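Side-chain contacts in protein-disulfide isomerase (Novosphingobium aromaticivorans, PDB 3GMF), which probably makes, breaks or rearranges protein disulfides as a thiol-disulfide oxidoreductase or isomerase of the thioredoxin superfamily: residues A[21-26]-A[81-86]; A[63-68]-A[152-157]; A[102-107]-A[121-126]. All blocks are in the same frame, centred on the assembly; numbering follows the deposited sequence.

Contact 1: residues A[21-26]-A[81-86]; sequences EFVSYT and TLHTAF
Y25 and H83 meet through their polar ends: Y25 OH lies 2.7 Å from H83 ND1, and the hydrogen bond is nearly straight at 173°, although either group could supply the proton. The phenol oxygen arrives at the edge of the imidazole, close to its plane. The two rings nevertheless do not stack; they approach rim to rim with their planes 68° apart. V23 reaches the same edge from farther along, its CG2 methyl 3.6 Å from H83 CE1. At the other nitrogen, H83 NE2 is 2.8 Å from a water that donates to E21 OE1 at 2.9 Å. With a partner for each ring nitrogen and a methyl at the carbon between them, the rotation of the imidazole is well defined. H83 sets its CG opposite the backbone N (chi1 172°), which swings the ring off the flank of helix 76-88 toward the strand. One turn further on, F86 packs by its CB against the tyrosine ring, 3.9 Å from Y25 CD1, while its own ring heads away toward V67 and T71.

In the next shell, T71 OG1 also hydrogen-bonds Y25 OH, and D64 OD1 receives the backbone N of Y25, so that both ends of this tyrosine are tied to helix 62-73. V55 packs on H83 from the adjacent strand, and E21 touches F33 and L41 of helix 28-46. V23 touches C30 of the CxxC sequence and P170. E21, a buried acidic residue on the central strand leading into a CxxC helix, recalls thioredoxin and DsbA, and this contact joins that strand end to helix 76-88, part of an insertion consistent with a DsbA-like fold.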
loop_
_atom_site.group_PDB
_atom_site.type_symbol
_atom_site.label_atom_id
_atom_site.label_comp_id
_atom_site.label_asym_id
_atom_site.label_seq_id
_atom_site.Cartn_x
_atom_site.Cartn_y
_atom_site.Cartn_z
ATOM N N GLU A 21 0.324 -9.385 2.481
ATOM C CA GLU A 21 1.462 -8.479 2.205
ATOM C C GLU A 21 1.227 -7.224 3.026
ATOM O O GLU A 21 0.153 -6.639 2.915
ATOM C CB GLU A 21 1.488 -8.061 0.727
ATOM C CG GLU A 21 1.554 -9.218 -0.294
ATOM C CD GLU A 21 1.684 -8.722 -1.744
ATOM O OE1 GLU A 21 1.413 -7.537 -2.007
ATOM O OE2 GLU A 21 2.079 -9.524 -2.611
ATOM N N PHE A 22 2.188 -6.856 3.887
ATOM C CA PHE A 22 2.135 -5.595 4.626
ATOM C C PHE A 22 3.051 -4.675 3.868
ATOM O O PHE A 22 4.271 -4.902 3.824
ATOM C CB PHE A 22 2.652 -5.767 6.061
ATOM C CG PHE A 22 1.847 -6.735 6.890
ATOM C CD1 PHE A 22 0.738 -6.304 7.615
ATOM C CD2 PHE A 22 2.220 -8.071 6.971
ATOM C CE1 PHE A 22 -0.002 -7.207 8.406
ATOM C CE2 PHE A 22 1.497 -8.960 7.770
ATOM C CZ PHE A 22 0.373 -8.530 8.465
ATOM N N VAL A 23 2.481 -3.651 3.240
ATOM C CA VAL A 23 3.272 -2.806 2.326
ATOM C C VAL A 23 3.002 -1.324 2.590
ATOM O O VAL A 23 1.955 -0.950 3.115
ATOM C CB VAL A 23 3.028 -3.128 0.819
ATOM C CG1 VAL A 23 3.408 -4.614 0.500
ATOM C CG2 VAL A 23 1.573 -2.820 0.421
ATOM N N SER A 24 3.952 -0.491 2.164
ATOM C CA SER A 24 3.899 0.940 2.429
ATOM C C SER A 24 4.224 1.696 1.150
ATOM O O SER A 24 5.187 1.340 0.475
ATOM C CB SER A 24 4.944 1.285 3.481
ATOM O OG SER A 24 5.237 2.681 3.476
ATOM N N TYR A 25 3.445 2.743 0.848
ATOM C CA TYR A 25 3.642 3.518 -0.419
ATOM C C TYR A 25 4.938 4.309 -0.489
ATOM O O TYR A 25 5.367 4.697 -1.579
ATOM C CB TYR A 25 2.452 4.444 -0.714
ATOM C CG TYR A 25 1.173 3.679 -0.964
ATOM C CD1 TYR A 25 1.016 2.928 -2.140
ATOM C CD2 TYR A 25 0.123 3.696 -0.037
ATOM C CE1 TYR A 25 -0.142 2.206 -2.384
ATOM C CE2 TYR A 25 -1.078 2.954 -0.278
ATOM C CZ TYR A 25 -1.184 2.219 -1.458
ATOM O OH TYR A 25 -2.333 1.500 -1.699
ATOM N N THR A 26 5.547 4.574 0.667
ATOM C CA THR A 26 6.779 5.398 0.707
ATOM C C THR A 26 8.050 4.562 0.821
ATOM O O THR A 26 9.154 5.102 0.974
ATOM C CB THR A 26 6.737 6.432 1.842
ATOM O OG1 THR A 26 6.497 5.764 3.103
ATOM C CG2 THR A 26 5.652 7.472 1.570
ATOM N N THR A 81 -5.461 -1.614 -9.488
ATOM C CA THR A 81 -4.804 -0.845 -10.548
ATOM C C THR A 81 -4.138 0.410 -9.986
ATOM O O THR A 81 -3.010 0.727 -10.338
ATOM C CB THR A 81 -5.744 -0.471 -11.721
ATOM O OG1 THR A 81 -7.037 -0.100 -11.225
ATOM C CG2 THR A 81 -5.879 -1.645 -12.668
ATOM N N LEU A 82 -4.831 1.092 -9.087
ATOM C CA LEU A 82 -4.321 2.325 -8.496
ATOM C C LEU A 82 -3.148 2.083 -7.524
ATOM O O LEU A 82 -2.132 2.798 -7.578
ATOM C CB LEU A 82 -5.460 3.061 -7.802
ATOM C CG LEU A 82 -5.244 4.556 -7.539
ATOM C CD1 LEU A 82 -4.668 5.283 -8.773
ATOM C CD2 LEU A 82 -6.553 5.164 -7.091
ATOM N N HIS A 83 -3.309 1.099 -6.649
ATOM C CA HIS A 83 -2.252 0.639 -5.742
ATOM C C HIS A 83 -0.987 0.273 -6.520
ATOM O O HIS A 83 0.100 0.732 -6.184
ATOM C CB HIS A 83 -2.760 -0.554 -4.917
ATOM C CG HIS A 83 -1.704 -1.234 -4.093
ATOM N ND1 HIS A 83 -1.338 -0.789 -2.837
ATOM C CD2 HIS A 83 -0.947 -2.329 -4.338
ATOM C CE1 HIS A 83 -0.393 -1.578 -2.353
ATOM N NE2 HIS A 83 -0.147 -2.528 -3.243
ATOM N N THR A 84 -1.134 -0.522 -7.584
ATOM C CA THR A 84 0.007 -0.926 -8.412
ATOM C C THR A 84 0.661 0.281 -9.083
ATOM O O THR A 84 1.895 0.357 -9.138
ATOM C CB THR A 84 -0.400 -2.035 -9.452
ATOM O OG1 THR A 84 -0.647 -3.259 -8.744
ATOM C CG2 THR A 84 0.693 -2.276 -10.474
ATOM N N ALA A 85 -0.162 1.225 -9.555
ATOM C CA ALA A 85 0.333 2.454 -10.195
ATOM C C ALA A 85 1.208 3.299 -9.256
ATOM O O ALA A 85 2.331 3.666 -9.613
ATOM C CB ALA A 85 -0.822 3.293 -10.754
ATOM N N PHE A 86 0.711 3.566 -8.048
ATOM C CA PHE A 86 1.539 4.260 -7.039
ATOM C C PHE A 86 2.833 3.537 -6.726
ATOM O O PHE A 86 3.885 4.184 -6.572
ATOM C CB PHE A 86 0.767 4.516 -5.747
ATOM C CG PHE A 86 -0.088 5.744 -5.781
ATOM C CD1 PHE A 86 0.478 7.020 -5.682
ATOM C CD2 PHE A 86 -1.480 5.627 -5.891
ATOM C CE1 PHE A 86 -0.333 8.155 -5.682
ATOM C CE2 PHE A 86 -2.298 6.740 -5.902
ATOM C CZ PHE A 86 -1.727 8.022 -5.812
HETATM O O HOH W 1 1.525 -4.761 -2.976
#

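Contact 2: residues A[63-68]-A[152-157]; sequences IDMTVA and KLAAET
L153, whose side chain faces M65 and A68, has a carbonyl oxygen gripped by two donors from T157. The hydroxyl T157 OG1 donates to L153 O at 2.9 Å, tilted 30° from the carbonyl plane. From the opposite face of that plane comes the helical bond of T157 N to L153 O, at 3.0 Å. T157 OG1 in turn accepts from V59 N, which links this turn of helix 147-164 to the chain just beyond strand 51-57.

No hydrogen bond crosses between the two segments; the side chains meet through apolar packing. The CD1 branch of L153 does most of the touching, with M65 SD at 3.9 Å and A68 CB, on the next turn of the facing helix, also at 3.9 Å. M65 SD additionally lies 4.1 Å from L153 CB, so the sulfur lies against both the stem and one methyl of the leucine. M65 holds CG opposite its backbone N (chi1 -176°), then bends at the next two torsions. Those bends carry the terminal methyl on to the neighbouring residue, where M65 CE stands 4.3 Å from A154 CB. The buried area is only 157 Å², and the local helix axes come no nearer than 11.4 Å, consistent with M65 and L153 spanning most of the gap. With 117° between their N-to-C directions, the two helical segments run far from parallel.

Helix 62-73 is also packed on its other flanks: T66 touches T117 and I120 of helix 113-123, F126 lies against T66 and V67, and D64 hydrogen-bonds S24 and Y25 after the central strand. Helix 147-164 meanwhile rests on strand 51-57 through E156, which touches R56 and N57.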
loop_
_atom_site.group_PDB
_atom_site.type_symbol
_atom_site.label_atom_id
_atom_site.label_comp_id
_atom_site.label_asym_id
_atom_site.label_seq_id
_atom_site.Cartn_x
_atom_site.Cartn_y
_atom_site.Cartn_z
ATOM N N ILE A 63 2.846 10.877 4.511
ATOM C CA ILE A 63 2.876 10.848 3.026
ATOM C C ILE A 63 2.224 9.546 2.516
ATOM O O ILE A 63 1.326 9.558 1.654
ATOM C CB ILE A 63 4.299 10.993 2.500
ATOM C CG1 ILE A 63 4.881 12.332 2.957
ATOM C CG2 ILE A 63 4.326 11.012 0.938
ATOM C CD1 ILE A 63 6.400 12.334 2.897
ATOM N N ASP A 64 2.684 8.436 3.083
ATOM C CA ASP A 64 2.045 7.105 2.958
ATOM C C ASP A 64 0.534 7.179 3.227
ATOM O O ASP A 64 -0.273 6.699 2.422
ATOM C CB ASP A 64 2.719 6.175 3.975
ATOM C CG ASP A 64 2.547 4.693 3.649
ATOM O OD1 ASP A 64 1.882 4.325 2.648
ATOM O OD2 ASP A 64 3.104 3.884 4.429
ATOM N N MET A 65 0.168 7.802 4.353
ATOM C CA MET A 65 -1.250 7.970 4.726
ATOM C C MET A 65 -2.028 8.674 3.614
ATOM O O MET A 65 -3.143 8.279 3.296
ATOM C CB MET A 65 -1.410 8.749 6.045
ATOM C CG MET A 65 -2.892 8.832 6.493
ATOM S SD MET A 65 -3.784 7.241 6.798
ATOM C CE MET A 65 -3.252 7.022 8.502
ATOM N N THR A 66 -1.436 9.738 3.057
ATOM C CA THR A 66 -2.101 10.519 1.997
ATOM C C THR A 66 -2.366 9.642 0.769
ATOM O O THR A 66 -3.469 9.642 0.225
ATOM C CB THR A 66 -1.261 11.762 1.626
ATOM O OG1 THR A 66 -1.028 12.556 2.796
ATOM C CG2 THR A 66 -1.979 12.631 0.545
ATOM N N VAL A 67 -1.356 8.882 0.345
ATOM C CA VAL A 67 -1.547 7.933 -0.767
ATOM C C VAL A 67 -2.604 6.856 -0.446
ATOM O O VAL A 67 -3.469 6.544 -1.278
ATOM C CB VAL A 67 -0.229 7.285 -1.162
ATOM C CG1 VAL A 67 -0.473 6.314 -2.291
ATOM C CG2 VAL A 67 0.748 8.368 -1.600
ATOM N N ALA A 68 -2.554 6.325 0.776
ATOM C CA ALA A 68 -3.494 5.289 1.201
ATOM C C ALA A 68 -4.931 5.810 1.291
ATOM O O ALA A 68 -5.869 5.073 1.016
ATOM C CB ALA A 68 -3.050 4.646 2.524
ATOM N N LYS A 152 -9.134 4.654 10.631
ATOM C CA LYS A 152 -9.316 3.210 10.413
ATOM C C LYS A 152 -8.049 2.580 9.832
ATOM O O LYS A 152 -7.648 1.475 10.225
ATOM C CB LYS A 152 -10.516 2.940 9.508
ATOM C CG LYS A 152 -11.857 3.325 10.129
ATOM C CD LYS A 152 -12.313 2.343 11.209
ATOM C CE LYS A 152 -13.117 1.199 10.613
ATOM N NZ LYS A 152 -13.595 0.262 11.661
ATOM N N LEU A 153 -7.411 3.299 8.915
ATOM C CA LEU A 153 -6.143 2.827 8.363
ATOM C C LEU A 153 -5.057 2.838 9.439
ATOM O O LEU A 153 -4.234 1.926 9.478
ATOM C CB LEU A 153 -5.710 3.664 7.168
ATOM C CG LEU A 153 -6.617 3.597 5.936
ATOM C CD1 LEU A 153 -6.134 4.705 4.970
ATOM C CD2 LEU A 153 -6.623 2.230 5.267
ATOM N N ALA A 154 -5.059 3.855 10.303
ATOM C CA ALA A 154 -4.158 3.881 11.463
ATOM C C ALA A 154 -4.403 2.675 12.400
ATOM O O ALA A 154 -3.465 2.021 12.860
ATOM C CB ALA A 154 -4.310 5.192 12.227
ATOM N N ALA A 155 -5.672 2.348 12.617
ATOM C CA ALA A 155 -6.029 1.225 13.504
ATOM C C ALA A 155 -5.578 -0.114 12.906
ATOM O O ALA A 155 -5.074 -1.002 13.611
ATOM C CB ALA A 155 -7.550 1.229 13.786
ATOM N N GLU A 156 -5.773 -0.257 11.605
ATOM C CA GLU A 156 -5.342 -1.453 10.878
ATOM C C GLU A 156 -3.809 -1.616 10.975
ATOM O O GLU A 156 -3.282 -2.718 11.171
ATOM C CB GLU A 156 -5.836 -1.320 9.426
ATOM C CG GLU A 156 -5.434 -2.441 8.516
ATOM C CD GLU A 156 -4.194 -2.077 7.745
ATOM O OE1 GLU A 156 -4.130 -0.945 7.195
ATOM O OE2 GLU A 156 -3.283 -2.922 7.702
ATOM N N THR A 157 -3.099 -0.504 10.842
ATOM C CA THR A 157 -1.649 -0.481 10.929
ATOM C C THR A 157 -1.218 -0.856 12.350
ATOM O O THR A 157 -0.274 -1.652 12.547
ATOM C CB THR A 157 -1.099 0.921 10.543
ATOM O OG1 THR A 157 -1.431 1.167 9.168
ATOM C CG2 THR A 157 0.437 0.994 10.729
#

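Contact 3: residues A[102-107]-A[121-126]; sequences EAQRQR and ASDFRF
D123 and R107 form an end-on salt bridge in which each carboxylate oxygen takes one terminal nitrogen. R107 NH2 donates to D123 OD2 at 2.7 Å and 173°, in the guanidinium plane and to the syn lone pair of that oxygen. The second bond, R107 NH1 to D123 OD1 at 3.0 Å, is less well aligned, its donor lying 34° out of the carboxylate plane. The two flat groups are in fact turned 35° against each other, consistent with this inequality. R107 bends at chi2 and chi3 and folds back toward Q104, where NH2 also donates to Q104 O at 2.9 Å. A backbone carbonyl and a carboxylate thus hold the guanidinium along its edge.

Q104 joins less directly. Its CB is 4.2 Å from D123 OD2, and a water accepts from Q104 NE2 at 2.7 Å while donating to D123 OD1 at 2.9 Å. The other end of this amide, OE1, takes the backbone N of T101, and W108 NE1 adds a further donor to D123 OD2. A leucine in place of R107 would probably leave D123 without its charge partner and Q104 O without its side-chain donor.

D123, the last residue of helix 113-123, lies within the Schellman motif that ends it: R125, with positive phi, bonds back to S122, and F126 to A121. The contact is a surface salt bridge that joins the chain at helix 102-106 to the last turn of helix 113-123, within what is probably the helical insertion of a DsbA-like thioredoxin fold.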
loop_
_atom_site.group_PDB
_atom_site.type_symbol
_atom_site.label_atom_id
_atom_site.label_comp_id
_atom_site.label_asym_id
_atom_site.label_seq_id
_atom_site.Cartn_x
_atom_site.Cartn_y
_atom_site.Cartn_z
ATOM N N GLU A 102 13.606 21.979 4.905
ATOM C CA GLU A 102 13.092 21.988 6.276
ATOM C C GLU A 102 11.695 22.636 6.391
ATOM O O GLU A 102 10.779 22.027 6.938
ATOM C CB GLU A 102 14.071 22.695 7.231
ATOM C CG GLU A 102 13.560 22.638 8.656
ATOM C CD GLU A 102 14.433 23.308 9.691
ATOM O OE1 GLU A 102 15.483 23.894 9.348
ATOM O OE2 GLU A 102 14.050 23.208 10.874
ATOM N N ALA A 103 11.523 23.840 5.833
ATOM C CA ALA A 103 10.257 24.561 5.992
ATOM C C ALA A 103 9.094 23.820 5.321
ATOM O O ALA A 103 7.948 23.847 5.804
ATOM C CB ALA A 103 10.374 25.979 5.445
ATOM N N GLN A 104 9.392 23.116 4.232
ATOM C CA GLN A 104 8.354 22.317 3.591
ATOM C C GLN A 104 8.004 21.127 4.465
ATOM O O GLN A 104 6.817 20.841 4.687
ATOM C CB GLN A 104 8.764 21.872 2.204
ATOM C CG GLN A 104 8.891 23.041 1.236
ATOM C CD GLN A 104 9.377 22.618 -0.110
ATOM O OE1 GLN A 104 10.489 22.081 -0.257
ATOM N NE2 GLN A 104 8.552 22.859 -1.133
ATOM N N ARG A 105 9.036 20.474 4.998
ATOM C CA ARG A 105 8.852 19.254 5.814
ATOM C C ARG A 105 8.057 19.522 7.073
ATOM O O ARG A 105 7.282 18.673 7.515
ATOM C CB ARG A 105 10.194 18.679 6.205
ATOM C CG ARG A 105 10.952 18.114 5.060
ATOM C CD ARG A 105 12.385 17.767 5.478
ATOM N NE ARG A 105 13.161 17.533 4.267
ATOM C CZ ARG A 105 13.095 16.439 3.516
ATOM N NH1 ARG A 105 12.284 15.431 3.843
ATOM N NH2 ARG A 105 13.810 16.388 2.402
ATOM N N GLN A 106 8.226 20.717 7.633
ATOM C CA GLN A 106 7.524 21.130 8.855
ATOM C C GLN A 106 6.008 20.973 8.720
ATOM O O GLN A 106 5.300 20.592 9.672
ATOM C CB GLN A 106 7.864 22.590 9.200
ATOM C CG GLN A 106 9.301 22.826 9.697
ATOM C CD GLN A 106 9.613 22.212 11.074
ATOM O OE1 GLN A 106 8.711 21.817 11.831
ATOM N NE2 GLN A 106 10.904 22.146 11.404
ATOM N N ARG A 107 5.511 21.278 7.535
ATOM C CA ARG A 107 4.068 21.215 7.273
ATOM C C ARG A 107 3.519 19.784 7.194
ATOM O O ARG A 107 2.313 19.583 7.335
ATOM C CB ARG A 107 3.750 21.966 5.984
ATOM C CG ARG A 107 4.036 23.469 6.049
ATOM C CD ARG A 107 4.607 24.021 4.738
ATOM N NE ARG A 107 3.775 23.816 3.550
ATOM C CZ ARG A 107 3.992 22.883 2.619
ATOM N NH1 ARG A 107 3.171 22.796 1.570
ATOM N NH2 ARG A 107 5.010 22.019 2.746
ATOM N N ALA A 121 -0.299 16.654 -0.314
ATOM C CA ALA A 121 -0.886 16.424 -1.644
ATOM C C ALA A 121 -0.405 17.510 -2.619
ATOM O O ALA A 121 -0.174 17.239 -3.802
ATOM C CB ALA A 121 -2.365 16.403 -1.569
ATOM N N SER A 122 -0.250 18.729 -2.102
ATOM C CA SER A 122 0.298 19.825 -2.891
ATOM C C SER A 122 1.768 19.604 -3.254
ATOM O O SER A 122 2.136 19.604 -4.443
ATOM C CB SER A 122 0.127 21.154 -2.163
ATOM O OG SER A 122 0.504 22.220 -3.015
ATOM N N ASP A 123 2.603 19.391 -2.236
ATOM C CA ASP A 123 4.038 19.173 -2.435
ATOM C C ASP A 123 4.367 17.995 -3.334
ATOM O O ASP A 123 5.340 18.051 -4.091
ATOM C CB ASP A 123 4.769 18.981 -1.100
ATOM C CG ASP A 123 4.806 20.236 -0.248
ATOM O OD1 ASP A 123 4.437 21.342 -0.711
ATOM O OD2 ASP A 123 5.229 20.114 0.912
ATOM N N PHE A 124 3.573 16.922 -3.243
ATOM C CA PHE A 124 3.827 15.705 -4.010
ATOM C C PHE A 124 3.053 15.658 -5.324
ATOM O O PHE A 124 3.146 14.687 -6.074
ATOM C CB PHE A 124 3.595 14.455 -3.148
ATOM C CG PHE A 124 4.691 14.220 -2.142
ATOM C CD1 PHE A 124 5.735 13.355 -2.442
ATOM C CD2 PHE A 124 4.690 14.894 -0.910
ATOM C CE1 PHE A 124 6.777 13.126 -1.525
ATOM C CE2 PHE A 124 5.714 14.693 -0.002
ATOM C CZ PHE A 124 6.759 13.802 -0.303
ATOM N N ARG A 125 2.327 16.745 -5.598
ATOM C CA ARG A 125 1.610 16.923 -6.865
ATOM C C ARG A 125 0.595 15.817 -7.154
ATOM O O ARG A 125 0.487 15.314 -8.284
ATOM C CB ARG A 125 2.599 17.099 -8.030
ATOM C CG ARG A 125 3.342 18.434 -8.025
ATOM C CD ARG A 125 4.475 18.450 -9.065
ATOM N NE ARG A 125 4.100 17.807 -10.332
ATOM C CZ ARG A 125 3.450 18.399 -11.336
ATOM N NH1 ARG A 125 3.077 19.674 -11.256
ATOM N NH2 ARG A 125 3.165 17.706 -12.432
ATOM N N PHE A 126 -0.151 15.436 -6.117
ATOM C CA PHE A 126 -1.119 14.343 -6.247
ATOM C C PHE A 126 -2.389 14.753 -7.026
ATOM O O PHE A 126 -3.085 13.910 -7.598
ATOM C CB PHE A 126 -1.461 13.794 -4.856
ATOM C CG PHE A 126 -0.355 12.970 -4.242
ATOM C CD1 PHE A 126 0.598 12.336 -5.041
ATOM C CD2 PHE A 126 -0.295 12.790 -2.854
ATOM C CE1 PHE A 126 1.620 11.537 -4.470
ATOM C CE2 PHE A 126 0.702 12.004 -2.275
ATOM C CZ PHE A 126 1.670 11.375 -3.087
HETATM O O HOH W 2 6.009 23.764 -0.725
#

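Contacts 1 and 2, with centres about 12 Å apart, are coupled by helix 62-73: D64 OD2 is 2.6 Å from S24 OG, a probable hydrogen bond, and V67 CG1 packs 3.4 Å from Y25 CG. Contact 3 lies farther out, its centre about 20 Å from that of contact 1 and about 17 Å from that of contact 2. Aromatic residues bridge the gap, with F126 CZ 3.5 Å from V67 CG2 and F124 CZ equally near I63 CD1. Contact 1 is nearest the probable CxxC redox site, which V23 touches at C30; contacts 2 and 3 connect outward through what is probably the helical insertion.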